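Local atomic coordinates of MdcE (Pseudomonas aeruginosa, PDB entry 5VIP), a protein that is the gamma subunit of a biotin-independent malonate decarboxylase, probably with transferase activity, and is bound to a chain of another protein. Residues S216-L220 with G221-R225; S115-G119 with R120-A124; L125-H128 with Q129-G133. All blocks are in the same frame, centred on the assembly; numbering follows the deposited sequence.

Contact 1 (S216-L220 with G221-R225)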
ATOM      1  N   SER A 216     -15.764  14.832  -4.595  1.00 24.94           N
ATOM      2  CA  SER A 216     -16.170  13.440  -4.720  1.00 24.06           C
ATOM      3  C   SER A 216     -15.458  12.560  -3.700  1.00 24.89           C
ATOM      4  O   SER A 216     -16.094  11.750  -3.029  1.00 23.51           O
ATOM      5  CB  SER A 216     -15.885  12.927  -6.127  1.00 28.94           C
ATOM      6  OG  SER A 216     -16.695  13.593  -7.076  1.00 30.10           O
ATOM      7  N   TYR A 217     -14.140  12.728  -3.587  1.00 21.91           N
ATOM      8  CA  TYR A 217     -13.355  11.930  -2.649  1.00 22.58           C
ATOM      9  C   TYR A 217     -13.815  12.178  -1.219  1.00 23.80           C
ATOM     10  O   TYR A 217     -13.969  11.240  -0.439  1.00 24.42           O
ATOM     11  CB  TYR A 217     -11.857  12.235  -2.796  1.00 23.08           C
ATOM     12  CG  TYR A 217     -10.964  11.404  -1.895  1.00 21.47           C
ATOM     13  CD1 TYR A 217     -10.676  10.079  -2.201  1.00 22.34           C
ATOM     14  CD2 TYR A 217     -10.398  11.950  -0.750  1.00 20.20           C
ATOM     15  CE1 TYR A 217      -9.858   9.314  -1.386  1.00 21.41           C
ATOM     16  CE2 TYR A 217      -9.579  11.189   0.080  1.00 22.64           C
ATOM     17  CZ  TYR A 217      -9.309   9.872  -0.250  1.00 24.08           C
ATOM     18  OH  TYR A 217      -8.495   9.108   0.562  1.00 22.59           O
ATOM     19  N   ALA A 218     -14.060  13.449  -0.889  1.00 22.55           N
ATOM     20  CA  ALA A 218     -14.529  13.826   0.439  1.00 21.38           C
ATOM     21  C   ALA A 218     -15.868  13.159   0.772  1.00 25.40           C
ATOM     22  O   ALA A 218     -16.117  12.794   1.926  1.00 22.99           O
ATOM     23  CB  ALA A 218     -14.642  15.363   0.551  1.00 26.02           C
ATOM     24  N   SER A 219     -16.714  12.965  -0.239  1.00 23.42           N
ATOM     25  CA  SER A 219     -18.017  12.339  -0.013  1.00 23.43           C
ATOM     26  C   SER A 219     -17.896  10.866   0.402  1.00 28.85           C
ATOM     27  O   SER A 219     -18.841  10.295   0.949  1.00 29.08           O
ATOM     28  CB  SER A 219     -18.895  12.462  -1.261  1.00 26.51           C
ATOM     29  OG  SER A 219     -18.547  11.508  -2.247  1.00 28.62           O
ATOM     30  N   LEU A 220     -16.740  10.254   0.137  1.00 29.59           N
ATOM     31  CA  LEU A 220     -16.470   8.878   0.577  1.00 26.13           C
ATOM     32  C   LEU A 220     -16.201   8.772   2.079  1.00 26.87           C
ATOM     33  O   LEU A 220     -16.136   7.671   2.626  1.00 31.84           O
ATOM     34  CB  LEU A 220     -15.283   8.303  -0.200  1.00 20.00           C
ATOM     35  CG  LEU A 220     -15.478   8.134  -1.708  1.00 20.00           C
ATOM     36  CD1 LEU A 220     -14.181   7.698  -2.371  1.00 20.00           C
ATOM     37  CD2 LEU A 220     -16.593   7.144  -1.999  1.00 20.00           C
ATOM     38  N   GLY A 221     -16.010   9.906   2.746  1.00 26.54           N
ATOM     39  CA  GLY A 221     -15.700   9.896   4.168  1.00 26.25           C
ATOM     40  C   GLY A 221     -14.251   9.573   4.504  1.00 23.03           C
ATOM     41  O   GLY A 221     -13.944   9.153   5.621  1.00 25.95           O
ATOM     42  N   LEU A 222     -13.354   9.783   3.547  1.00 22.91           N
ATOM     43  CA  LEU A 222     -11.938   9.452   3.725  1.00 21.76           C
ATOM     44  C   LEU A 222     -11.055  10.632   4.151  1.00 25.39           C
ATOM     45  O   LEU A 222      -9.888  10.438   4.476  1.00 28.41           O
ATOM     46  CB  LEU A 222     -11.389   8.850   2.431  1.00 24.28           C
ATOM     47  CG  LEU A 222     -12.039   7.511   2.063  1.00 24.33           C
ATOM     48  CD1 LEU A 222     -11.706   7.115   0.633  1.00 24.26           C
ATOM     49  CD2 LEU A 222     -11.612   6.425   3.039  1.00 27.00           C
ATOM     50  N   LEU A 223     -11.596  11.849   4.140  1.00 21.07           N
ATOM     51  CA  LEU A 223     -10.850  13.011   4.637  1.00 20.52           C
ATOM     52  C   LEU A 223     -11.307  13.414   6.029  1.00 27.88           C
ATOM     53  O   LEU A 223     -12.499  13.377   6.332  1.00 28.27           O
ATOM     54  CB  LEU A 223     -11.006  14.206   3.700  1.00 19.89           C
ATOM     55  CG  LEU A 223     -10.384  14.060   2.315  1.00 24.08           C
ATOM     56  CD1 LEU A 223     -10.837  15.184   1.415  1.00 23.85           C
ATOM     57  CD2 LEU A 223      -8.861  14.013   2.405  1.00 23.08           C
ATOM     58  N   TRP A 224     -10.364  13.812   6.876  1.00 23.65           N
ATOM     59  CA  TRP A 224     -10.723  14.412   8.152  1.00 20.40           C
ATOM     60  C   TRP A 224     -11.239  15.844   7.906  1.00 25.45           C
ATOM     61  O   TRP A 224     -12.291  16.220   8.412  1.00 25.71           O
ATOM     62  CB  TRP A 224      -9.525  14.401   9.097  1.00 23.32           C
ATOM     63  CG  TRP A 224      -9.839  14.782  10.488  1.00 24.80           C
ATOM     64  CD1 TRP A 224     -10.614  14.089  11.379  1.00 32.29           C
ATOM     65  CD2 TRP A 224      -9.364  15.935  11.182  1.00 27.94           C
ATOM     66  NE1 TRP A 224     -10.660  14.753  12.580  1.00 28.03           N
ATOM     67  CE2 TRP A 224      -9.904  15.891  12.487  1.00 31.71           C
ATOM     68  CE3 TRP A 224      -8.542  17.011  10.827  1.00 25.73           C
ATOM     69  CZ2 TRP A 224      -9.646  16.881  13.436  1.00 31.14           C
ATOM     70  CZ3 TRP A 224      -8.288  17.989  11.770  1.00 30.29           C
ATOM     71  CH2 TRP A 224      -8.837  17.916  13.059  1.00 29.20           C
ATOM     72  N   ARG A 225     -10.530  16.597   7.069  1.00 23.32           N
ATOM     73  CA  ARG A 225     -10.926  17.940   6.679  1.00 24.64           C
ATOM     74  C   ARG A 225     -10.457  18.399   5.338  1.00 27.28           C
ATOM     75  O   ARG A 225      -9.465  17.929   4.862  1.00 23.71           O
ATOM     76  CB  ARG A 225     -10.397  18.945   7.672  1.00 20.00           C
ATOM     77  CG  ARG A 225     -11.007  18.790   9.021  1.00 20.00           C
ATOM     78  CD  ARG A 225     -11.187  20.063   9.758  1.00 20.00           C
ATOM     79  NE  ARG A 225     -11.638  19.849  11.104  1.00 20.00           N
ATOM     80  CZ  ARG A 225     -12.461  18.900  11.524  1.00 20.00           C
ATOM     81  NH1 ARG A 225     -12.991  18.003  10.710  1.00 20.00           N
ATOM     82  NH2 ARG A 225     -12.765  18.842  12.796  1.00 20.00           N
TER
HETATM   83  O   HOH W   1     -14.455  12.808   4.125  1.00 27.53           O
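Y217 lies across the two leucines that follow the end of helix 214-219, and its ring is the surface on which L222 and L223 pack. From CB the side chain leaves with CG anti to the backbone N (chi1 -178°), which carries the ring forward over the outgoing chain. The CD2-CE2 bond lies against L223: CD2 approaches L223 CG at 3.7 Å, with L223 CD1 and CD2 close by, so L223 packs at the ring edge. CE1 and CZ turn toward L222, CE1 coming within 3.5 Å of L222 CD1 and CZ within 3.5 Å of L222 CB. At the tip, OH rests 3.5 Å from L222 CB, while its polar partner is the hydroxyl of Y166. Both leucines run roughly at right angles to the tyrosine. L222 CD1 also meets L220 CB at 3.9 Å, and L223 CD1 reaches A218 CB, closing a small apolar group around the turn.

The backbone is fastened at the carbonyl of A218. G221 N donates to A218 O at 3.0 Å, and a water donates to the same oxygen at 2.8 Å. That water accepts from L223 N, so it bridges the helix end to the outgoing chain. G221 takes a positive phi (79°) just where the chain leaves the helix.

Outside the turn, L171 of strand 170-174 lies against both Y217 and L223, and L223 also touches A173. The chain then enters strand 225-227, which pairs with 170-174 at the margin of the main sheet, while W224 packs on helix 237-254.

Contact 2 (S115-G119 with R120-A124)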
ATOM      1  N   SER A 115       2.458   9.831  -9.719  1.00 22.89           N
ATOM      2  CA  SER A 115       2.312   8.387  -9.882  1.00 22.92           C
ATOM      3  C   SER A 115       3.551   7.727  -9.318  1.00 22.14           C
ATOM      4  O   SER A 115       4.517   8.409  -8.975  1.00 17.94           O
ATOM      5  CB  SER A 115       2.165   8.004 -11.350  1.00 22.54           C
ATOM      6  OG  SER A 115       3.354   8.337 -12.052  1.00 26.81           O
ATOM      7  N   GLN A 116       3.533   6.400  -9.240  1.00 23.10           N
ATOM      8  CA  GLN A 116       4.765   5.648  -9.071  1.00 20.35           C
ATOM      9  C   GLN A 116       5.578   5.764 -10.357  1.00 24.13           C
ATOM     10  O   GLN A 116       5.036   6.117 -11.407  1.00 23.37           O
ATOM     11  CB  GLN A 116       4.476   4.181  -8.769  1.00 19.65           C
ATOM     12  CG  GLN A 116       3.748   3.467  -9.901  1.00 23.50           C
ATOM     13  CD  GLN A 116       2.263   3.319  -9.633  1.00 31.58           C
ATOM     14  OE1 GLN A 116       1.603   4.257  -9.169  1.00 36.85           O
ATOM     15  NE2 GLN A 116       1.725   2.142  -9.933  1.00 32.28           N
ATOM     16  N   ALA A 117       6.868   5.468 -10.279  1.00 19.36           N
ATOM     17  CA  ALA A 117       7.683   5.371 -11.484  1.00 23.93           C
ATOM     18  C   ALA A 117       7.246   4.163 -12.327  1.00 28.06           C
ATOM     19  O   ALA A 117       6.859   3.120 -11.783  1.00 24.13           O
ATOM     20  CB  ALA A 117       9.171   5.273 -11.122  1.00 19.87           C
ATOM     21  N   TYR A 118       7.278   4.325 -13.651  1.00 23.18           N
ATOM     22  CA  TYR A 118       6.968   3.247 -14.595  1.00 25.12           C
ATOM     23  C   TYR A 118       8.224   2.904 -15.373  1.00 29.76           C
ATOM     24  O   TYR A 118       8.745   3.751 -16.092  1.00 30.82           O
ATOM     25  CB  TYR A 118       5.868   3.662 -15.589  1.00 30.20           C
ATOM     26  CG  TYR A 118       4.552   4.076 -14.972  1.00 34.10           C
ATOM     27  CD1 TYR A 118       3.575   3.133 -14.678  1.00 32.29           C
ATOM     28  CD2 TYR A 118       4.281   5.409 -14.693  1.00 34.92           C
ATOM     29  CE1 TYR A 118       2.368   3.503 -14.112  1.00 32.50           C
ATOM     30  CE2 TYR A 118       3.075   5.788 -14.126  1.00 38.15           C
ATOM     31  CZ  TYR A 118       2.124   4.830 -13.838  1.00 34.71           C
ATOM     32  OH  TYR A 118       0.922   5.204 -13.277  1.00 41.60           O
ATOM     33  N   GLY A 119       8.715   1.678 -15.267  1.00 26.50           N
ATOM     34  CA  GLY A 119       9.905   1.314 -16.014  1.00 25.64           C
ATOM     35  C   GLY A 119      10.301  -0.128 -15.812  1.00 28.28           C
ATOM     36  O   GLY A 119       9.889  -0.752 -14.837  1.00 22.46           O
ATOM     37  N   ARG A 120      11.112  -0.648 -16.726  1.00 29.62           N
ATOM     38  CA  ARG A 120      11.545  -2.036 -16.657  1.00 34.32           C
ATOM     39  C   ARG A 120      12.645  -2.211 -15.617  1.00 28.89           C
ATOM     40  O   ARG A 120      12.721  -3.242 -14.961  1.00 27.96           O
ATOM     41  CB  ARG A 120      12.007  -2.523 -18.036  1.00 34.18           C
ATOM     42  CG  ARG A 120      10.848  -2.680 -19.012  1.00 35.25           C
ATOM     43  CD  ARG A 120      11.290  -2.796 -20.473  1.00 38.19           C
ATOM     44  NE  ARG A 120      10.127  -2.812 -21.360  1.00 38.88           N
ATOM     45  CZ  ARG A 120       9.476  -1.722 -21.768  1.00 42.99           C
ATOM     46  NH1 ARG A 120       9.871  -0.516 -21.380  1.00 41.60           N
ATOM     47  NH2 ARG A 120       8.420  -1.836 -22.566  1.00 41.77           N
ATOM     48  N   ARG A 121      13.486  -1.201 -15.437  1.00 26.64           N
ATOM     49  CA  ARG A 121      14.489  -1.291 -14.384  1.00 29.15           C
ATOM     50  C   ARG A 121      13.825  -1.234 -13.007  1.00 27.98           C
ATOM     51  O   ARG A 121      14.224  -1.955 -12.085  1.00 26.41           O
ATOM     52  CB  ARG A 121      15.530  -0.188 -14.530  1.00 32.56           C
ATOM     53  CG  ARG A 121      16.805  -0.698 -15.175  1.00 43.96           C
ATOM     54  CD  ARG A 121      17.551   0.398 -15.892  1.00 52.84           C
ATOM     55  NE  ARG A 121      17.837   1.529 -15.019  1.00 49.44           N
ATOM     56  CZ  ARG A 121      18.206   2.724 -15.460  1.00 55.44           C
ATOM     57  NH1 ARG A 121      18.321   2.940 -16.766  1.00 49.48           N
ATOM     58  NH2 ARG A 121      18.459   3.701 -14.597  1.00 53.04           N
ATOM     59  N   GLU A 122      12.807  -0.387 -12.880  1.00 25.43           N
ATOM     60  CA  GLU A 122      12.047  -0.296 -11.637  1.00 23.25           C
ATOM     61  C   GLU A 122      11.425  -1.650 -11.285  1.00 20.52           C
ATOM     62  O   GLU A 122      11.561  -2.114 -10.157  1.00 21.45           O
ATOM     63  CB  GLU A 122      10.966   0.785 -11.741  1.00 21.42           C
ATOM     64  CG  GLU A 122      11.469   2.219 -11.545  1.00 23.70           C
ATOM     65  CD  GLU A 122      12.331   2.727 -12.707  1.00 27.28           C
ATOM     66  OE1 GLU A 122      12.246   2.159 -13.816  1.00 26.54           O
ATOM     67  OE2 GLU A 122      13.088   3.701 -12.501  1.00 27.76           O
ATOM     68  N   GLU A 123      10.770  -2.301 -12.246  1.00 22.27           N
ATOM     69  CA  GLU A 123      10.187  -3.618 -11.974  1.00 21.39           C
ATOM     70  C   GLU A 123      11.251  -4.666 -11.649  1.00 24.93           C
ATOM     71  O   GLU A 123      11.094  -5.434 -10.704  1.00 25.29           O
ATOM     72  CB  GLU A 123       9.340  -4.112 -13.155  1.00 21.98           C
ATOM     73  CG  GLU A 123       8.055  -3.349 -13.355  1.00 25.61           C
ATOM     74  CD  GLU A 123       7.164  -3.325 -12.113  1.00 24.86           C
ATOM     75  OE1 GLU A 123       7.176  -4.299 -11.316  1.00 23.62           O
ATOM     76  OE2 GLU A 123       6.440  -2.326 -11.942  1.00 22.89           O
ATOM     77  N   ALA A 124      12.329  -4.703 -12.435  1.00 23.66           N
ATOM     78  CA  ALA A 124      13.378  -5.695 -12.226  1.00 26.08           C
ATOM     79  C   ALA A 124      13.997  -5.571 -10.841  1.00 25.39           C
ATOM     80  O   ALA A 124      14.347  -6.578 -10.215  1.00 25.31           O
ATOM     81  CB  ALA A 124      14.460  -5.562 -13.297  1.00 24.07           C
TER
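E122 turns back over the start of its own helix because CG stands anti to the carbonyl carbon (chi1 -80°) and the chain then bends at chi2 (70°). The first torsion sets E122 CG against A117 CB, 3.8 Å away; the bend brings E122 OE1 to 3.3 Å from the bare alpha carbon, CA, of G119. The acid therefore lies along the incoming chain, its methylene on the alanine methyl and one carboxylate oxygen beside the glycine.

G119 is the N-cap residue of helix 120-124. Its carbonyl oxygen accepts from E123 N at 3.1 Å in a fairly straight bond (161° at the hydrogen), the first main-chain link of the helix. The bent side chain of E123 stays near that carbonyl too, with E123 CG 3.5 Å from G119 O.

R120 and E123 also meet the chain of another protein, which supplies a carboxylate for a salt bridge with R120 and a main-chain N-H for E123 OE2. E122 and E123 both sit in the first turn of this short helix, where its N-terminal end may modestly favour their charged forms.

Contact 3 (L125-H128 with Q129-G133)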
ATOM      1  N   LEU A 125      14.135  -4.331 -10.367  1.00 20.50           N
ATOM      2  CA  LEU A 125      14.778  -4.074  -9.085  1.00 20.08           C
ATOM      3  C   LEU A 125      13.778  -4.031  -7.927  1.00 21.03           C
ATOM      4  O   LEU A 125      14.146  -3.700  -6.806  1.00 22.81           O
ATOM      5  CB  LEU A 125      15.563  -2.766  -9.138  1.00 21.71           C
ATOM      6  CG  LEU A 125      16.753  -2.714 -10.102  1.00 25.60           C
ATOM      7  CD1 LEU A 125      17.297  -1.297 -10.177  1.00 25.71           C
ATOM      8  CD2 LEU A 125      17.831  -3.660  -9.656  1.00 25.82           C
ATOM      9  N   GLY A 126      12.523  -4.370  -8.201  1.00 20.26           N
ATOM     10  CA  GLY A 126      11.527  -4.507  -7.151  1.00 19.25           C
ATOM     11  C   GLY A 126      10.984  -3.200  -6.595  1.00 19.73           C
ATOM     12  O   GLY A 126      10.990  -2.980  -5.382  1.00 18.25           O
ATOM     13  N   ILE A 127      10.490  -2.335  -7.471  1.00 15.20           N
ATOM     14  CA  ILE A 127       9.847  -1.105  -7.010  1.00 17.13           C
ATOM     15  C   ILE A 127       8.648  -1.388  -6.080  1.00 16.81           C
ATOM     16  O   ILE A 127       8.400  -0.622  -5.156  1.00 16.92           O
ATOM     17  CB  ILE A 127       9.410  -0.227  -8.211  1.00 16.68           C
ATOM     18  CG1 ILE A 127       8.827   1.103  -7.732  1.00 19.31           C
ATOM     19  CG2 ILE A 127       8.446  -0.986  -9.142  1.00 17.39           C
ATOM     20  CD1 ILE A 127       8.766   2.175  -8.839  1.00 21.10           C
ATOM     21  N   HIS A 128       7.927  -2.488  -6.287  1.00 13.80           N
ATOM     22  CA  HIS A 128       6.848  -2.834  -5.354  1.00 15.04           C
ATOM     23  C   HIS A 128       7.389  -3.023  -3.919  1.00 16.01           C
ATOM     24  O   HIS A 128       6.696  -2.717  -2.939  1.00 13.19           O
ATOM     25  CB  HIS A 128       6.110  -4.099  -5.809  1.00 15.64           C
ATOM     26  CG  HIS A 128       6.878  -5.363  -5.564  1.00 15.67           C
ATOM     27  ND1 HIS A 128       7.899  -5.787  -6.387  1.00 17.72           N
ATOM     28  CD2 HIS A 128       6.793  -6.276  -4.564  1.00 16.93           C
ATOM     29  CE1 HIS A 128       8.407  -6.914  -5.910  1.00 18.96           C
ATOM     30  NE2 HIS A 128       7.755  -7.230  -4.803  1.00 17.07           N
ATOM     31  N   GLN A 129       8.624  -3.515  -3.802  1.00 14.30           N
ATOM     32  CA  GLN A 129       9.218  -3.787  -2.493  1.00 13.70           C
ATOM     33  C   GLN A 129       9.689  -2.488  -1.848  1.00 13.73           C
ATOM     34  O   GLN A 129       9.594  -2.303  -0.632  1.00 14.49           O
ATOM     35  CB  GLN A 129      10.391  -4.776  -2.628  1.00 16.19           C
ATOM     36  CG  GLN A 129      11.010  -5.202  -1.301  1.00 16.90           C
ATOM     37  CD  GLN A 129      10.022  -5.967  -0.424  1.00 19.35           C
ATOM     38  OE1 GLN A 129       9.772  -7.155  -0.633  1.00 17.23           O
ATOM     39  NE2 GLN A 129       9.442  -5.276   0.548  1.00 16.27           N
ATOM     40  N   ALA A 130      10.210  -1.596  -2.681  1.00 15.49           N
ATOM     41  CA  ALA A 130      10.650  -0.282  -2.222  1.00 14.68           C
ATOM     42  C   ALA A 130       9.477   0.505  -1.659  1.00 13.26           C
ATOM     43  O   ALA A 130       9.580   1.117  -0.597  1.00 15.21           O
ATOM     44  CB  ALA A 130      11.310   0.487  -3.364  1.00 15.21           C
ATOM     45  N   LEU A 131       8.352   0.484  -2.370  1.00 14.06           N
ATOM     46  CA  LEU A 131       7.169   1.199  -1.888  1.00 14.65           C
ATOM     47  C   LEU A 131       6.609   0.497  -0.650  1.00 12.42           C
ATOM     48  O   LEU A 131       6.108   1.151   0.255  1.00 12.72           O
ATOM     49  CB  LEU A 131       6.108   1.317  -2.982  1.00 12.21           C
ATOM     50  CG  LEU A 131       6.256   2.574  -3.859  1.00 16.60           C
ATOM     51  CD1 LEU A 131       7.660   2.698  -4.447  1.00 19.28           C
ATOM     52  CD2 LEU A 131       5.203   2.575  -4.961  1.00 22.00           C
ATOM     53  N   ALA A 132       6.713  -0.833  -0.601  1.00 13.93           N
ATOM     54  CA  ALA A 132       6.326  -1.559   0.605  1.00 15.21           C
ATOM     55  C   ALA A 132       7.170  -1.127   1.804  1.00 14.20           C
ATOM     56  O   ALA A 132       6.668  -1.044   2.928  1.00 14.67           O
ATOM     57  CB  ALA A 132       6.453  -3.057   0.393  1.00 15.03           C
ATOM     58  N   GLY A 133       8.460  -0.894   1.573  1.00 13.88           N
ATOM     59  CA  GLY A 133       9.336  -0.379   2.617  1.00 14.44           C
ATOM     60  C   GLY A 133       8.821   0.930   3.209  1.00 16.14           C
ATOM     61  O   GLY A 133       8.835   1.130   4.430  1.00 12.73           O
TER
HETATM   62  O   HOH W   2       8.609  -8.868  -2.773  1.00 21.27           O
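G126 O receives two backbone donors and so fastens the first turn of helix 127-143. A130 N reaches it at 3.1 Å, in a bond straighter than that of Q129 N, which comes in at 2.9 Å with a more bent N-H (134°). The glycine is the N-cap of this helix and also, with its positive phi, the C-prime residue of the Schellman motif that closes helix 120-124, in which I127 N goes to E122 O and G126 N to E123 O. Further along, L131 N donates to I127 O and A132 N to H128 O.

The imidazole of H128 lies over the backbone N of Q129. Its CG sits between the backbone N and the carbonyl carbon (chi1 75°), which lays one ring face over Q129. Q129 N is 3.1 Å from H128 CG, and Q129 CB stands 4.3 Å from the ring centroid, close to the ring normal, in a CH-pi contact. Beyond the ring, a water lies 2.7 Å from H128 NE2 and donates to Q129 OE1 at 3.0 Å, joining the two side chains at their polar ends. OE1 also accepts from a basic side chain of another protein, and NE2 of the same amide donates to that protein's backbone, so both ends of the amide are satisfied.

On a different side of the helix I127 and L131 run alongside each other, I127 CG1 to L131 CD1 at 3.8 Å. I127 packs on L81 of helix 81-97, Q129 and A130 on W85 of the same helix, and L131 on V79, while the other protein lies against H128, Q129, L131 and A132.

Contacts 2 and 3 are neighbours in the chain and in space, their centres about 10 Å apart. They join at the Schellman turn between helix 120-124 and helix 127-143, where I127 N probably bonds to E122 O at 2.9 Å. I127 CD1 also packs on A117 O, 3.6 Å away. Contact 1 stands well apart: its centre is about 30 Å from that of contact 2 and about 28 Å from that of contact 3, with nearest atoms about 15 and 16 Å apart, and it lies across the chain's centre from contact 3. All three nevertheless have residues against another protein chain, contacts 2 and 3 through polar bonds as well as packing.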